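Local coordinates for protein malonate decarboxylase subunit alpha (Acinetobacter baumannii ATCC 17978, PDB 6MPR) that probably serves as the acyl-carrier-protein transferase subunit of malonate decarboxylase, exchanging acetyl for malonyl on the carrier protein during malonate breakdown, at residues 31-35 against 219-223. Numbering follows the deposited sequence.
Sequences LEMAN and VDYVV
The backbones of Leu31 and Asp220 come nearest where helix 22-34 packs over strand 221-224, yet their CA atoms stay 8.3 Å apart. The strand lies beside strand 42-43, outermost within this chain, in the parallel beta-sheet of an alpha/beta fold, and a helix over a sheet in this way is ordinary for that architecture. The side chain of Tyr221, the first residue of the strand, reaches across between the two segments to Leu31 and Ala34 on the helix and Asn35 just along the chain; it contributes the largest share of the 190 Å² buried, followed by Leu31.

Tyrosine suits the place because its ring is apolar but ends in a hydroxyl. Leu31 and Ala34 meet it with methyl groups: Leu31 CD1 lies 3.8 Å from Tyr221 CE2, and the short Ala34 CB lies 3.6 Å from Tyr221 OH. Leu55 of helix 48-55 also touches this tyrosine. The carboxylate of Asp220 forms salt bridges through OD1 with Lys27 of helix 22-34 and with Arg342 of the second subunit, while OD2 accepts from Val195 N.

Asn35 N bonds to Leu31 O at 2.9 Å. With CG anti to its carbonyl carbon (chi1 -78°), Asn35 brings OD1 to the ring edge, the amide and ring planes 63° apart. Tyr221 OH donates to Asn35 OD1 over 2.8 Å, approaching from 51° above the carbonyl plane.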
ATOM      1  N   LEU A  31     -15.769 -29.218  -1.346  1.00 16.12           N
ATOM      2  CA  LEU A  31     -15.264 -29.733  -0.077  0.62 15.42           C
ATOM      3  C   LEU A  31     -15.894 -31.081   0.250  1.00 16.26           C
ATOM      4  O   LEU A  31     -15.204 -31.997   0.710  1.00 17.29           O
ATOM      5  CB  LEU A  31     -15.523 -28.733   1.051  0.62 15.54           C
ATOM      6  CG  LEU A  31     -14.410 -27.752   1.441  0.62 13.73           C
ATOM      7  CD1 LEU A  31     -13.695 -27.229   0.211  0.62 14.92           C
ATOM      8  CD2 LEU A  31     -15.020 -26.602   2.233  0.62 22.47           C
ATOM      9  N   GLU A  32     -17.198 -31.222   0.014  1.00 17.26           N
ATOM     10  CA  GLU A  32     -17.877 -32.471   0.337  1.00 18.73           C
ATOM     11  C   GLU A  32     -17.308 -33.624  -0.477  1.00 22.28           C
ATOM     12  O   GLU A  32     -17.078 -34.713   0.056  1.00 19.68           O
ATOM     13  CB  GLU A  32     -19.374 -32.311   0.088  1.00 21.68           C
ATOM     14  CG  GLU A  32     -20.254 -33.238   0.853  1.00 36.82           C
ATOM     15  CD  GLU A  32     -21.644 -32.662   0.964  1.00 46.92           C
ATOM     16  OE1 GLU A  32     -22.265 -32.396  -0.092  1.00 48.05           O
ATOM     17  OE2 GLU A  32     -22.099 -32.435   2.104  1.00 51.93           O
ATOM     18  N   MET A  33     -17.038 -33.382  -1.761  1.00 18.94           N
ATOM     19  CA  MET A  33     -16.479 -34.423  -2.615  0.52 22.94           C
ATOM     20  C   MET A  33     -15.032 -34.728  -2.243  1.00 21.12           C
ATOM     21  O   MET A  33     -14.625 -35.894  -2.216  1.00 19.36           O
ATOM     22  CB  MET A  33     -16.579 -34.006  -4.081  0.52 23.13           C
ATOM     23  CG  MET A  33     -17.932 -34.295  -4.718  0.52 33.64           C
ATOM     24  SD  MET A  33     -17.991 -33.789  -6.447  0.52 45.23           S
ATOM     25  CE  MET A  33     -16.352 -34.266  -6.991  0.52 43.73           C
ATOM     26  N   ALA A  34     -14.245 -33.694  -1.944  1.00 18.82           N
ATOM     27  CA  ALA A  34     -12.838 -33.900  -1.613  1.00 19.25           C
ATOM     28  C   ALA A  34     -12.664 -34.589  -0.270  1.00 20.24           C
ATOM     29  O   ALA A  34     -11.672 -35.301  -0.071  1.00 19.95           O
ATOM     30  CB  ALA A  34     -12.084 -32.567  -1.609  1.00 17.17           C
ATOM     31  N   ASN A  35     -13.597 -34.382   0.661  1.00 17.04           N
ATOM     32  CA  ASN A  35     -13.420 -34.874   2.025  1.00 20.66           C
ATOM     33  C   ASN A  35     -13.367 -36.392   2.100  1.00 29.09           C
ATOM     34  O   ASN A  35     -12.841 -36.936   3.078  1.00 28.15           O
ATOM     35  CB  ASN A  35     -14.542 -34.358   2.935  1.00 24.51           C
ATOM     36  CG  ASN A  35     -14.335 -32.912   3.360  1.00 24.33           C
ATOM     37  OD1 ASN A  35     -13.221 -32.371   3.296  1.00 22.58           O
ATOM     38  ND2 ASN A  35     -15.413 -32.280   3.812  1.00 20.30           N
ATOM     39  N   VAL A 219      -8.082 -21.486   6.281  1.00 11.07           N
ATOM     40  CA  VAL A 219      -7.468 -22.585   5.546  1.00 13.63           C
ATOM     41  C   VAL A 219      -8.508 -23.684   5.348  1.00 16.05           C
ATOM     42  O   VAL A 219      -9.196 -24.071   6.296  1.00 15.19           O
ATOM     43  CB  VAL A 219      -6.237 -23.118   6.307  1.00 13.61           C
ATOM     44  CG1 VAL A 219      -5.649 -24.349   5.610  1.00 16.35           C
ATOM     45  CG2 VAL A 219      -5.175 -22.013   6.464  1.00 13.34           C
ATOM     46  N   ASP A 220      -8.607 -24.209   4.128  1.00 11.69           N
ATOM     47  CA  ASP A 220      -9.499 -25.354   3.947  1.00 11.58           C
ATOM     48  C   ASP A 220      -8.777 -26.693   4.058  1.00 16.36           C
ATOM     49  O   ASP A 220      -9.321 -27.639   4.647  1.00 15.02           O
ATOM     50  CB  ASP A 220     -10.223 -25.231   2.607  1.00 14.57           C
ATOM     51  CG  ASP A 220     -11.044 -23.979   2.547  1.00 17.07           C
ATOM     52  OD1 ASP A 220     -12.025 -23.876   3.324  1.00 18.55           O
ATOM     53  OD2 ASP A 220     -10.669 -23.069   1.778  1.00 14.56           O
ATOM     54  N   TYR A 221      -7.553 -26.797   3.538  1.00 14.03           N
ATOM     55  CA  TYR A 221      -6.816 -28.051   3.612  1.00 18.05           C
ATOM     56  C   TYR A 221      -5.331 -27.795   3.791  1.00 12.37           C
ATOM     57  O   TYR A 221      -4.799 -26.782   3.327  1.00 14.18           O
ATOM     58  CB  TYR A 221      -6.991 -28.904   2.360  1.00 10.77           C
ATOM     59  CG  TYR A 221      -8.402 -29.369   2.124  1.00 12.59           C
ATOM     60  CD1 TYR A 221      -8.908 -30.497   2.765  1.00 11.71           C
ATOM     61  CD2 TYR A 221      -9.218 -28.678   1.254  1.00 18.43           C
ATOM     62  CE1 TYR A 221     -10.229 -30.922   2.534  1.00 13.39           C
ATOM     63  CE2 TYR A 221     -10.514 -29.083   1.017  1.00 18.77           C
ATOM     64  CZ  TYR A 221     -11.018 -30.199   1.659  1.00 18.85           C
ATOM     65  OH  TYR A 221     -12.314 -30.578   1.386  1.00 17.60           O
ATOM     66  N   VAL A 222      -4.660 -28.747   4.449  1.00 12.65           N
ATOM     67  CA  VAL A 222      -3.206 -28.765   4.511  1.00 12.23           C
ATOM     68  C   VAL A 222      -2.730 -30.105   3.957  1.00 13.03           C
ATOM     69  O   VAL A 222      -3.466 -31.093   3.942  1.00 15.80           O
ATOM     70  CB  VAL A 222      -2.654 -28.536   5.940  1.00 14.63           C
ATOM     71  CG1 VAL A 222      -3.138 -27.201   6.502  1.00 12.14           C
ATOM     72  CG2 VAL A 222      -3.027 -29.696   6.862  1.00 11.28           C
ATOM     73  N   VAL A 223      -1.489 -30.120   3.471  1.00 13.76           N
ATOM     74  CA  VAL A 223      -0.854 -31.343   2.988  1.00 13.54           C
ATOM     75  C   VAL A 223       0.619 -31.272   3.359  1.00 12.69           C
ATOM     76  O   VAL A 223       1.246 -30.222   3.212  1.00 13.86           O
ATOM     77  CB  VAL A 223      -1.042 -31.527   1.465  1.00 12.12           C
ATOM     78  CG1 VAL A 223      -0.352 -30.396   0.669  1.00 11.57           C
ATOM     79  CG2 VAL A 223      -0.513 -32.881   1.017  1.00 12.94           C
TER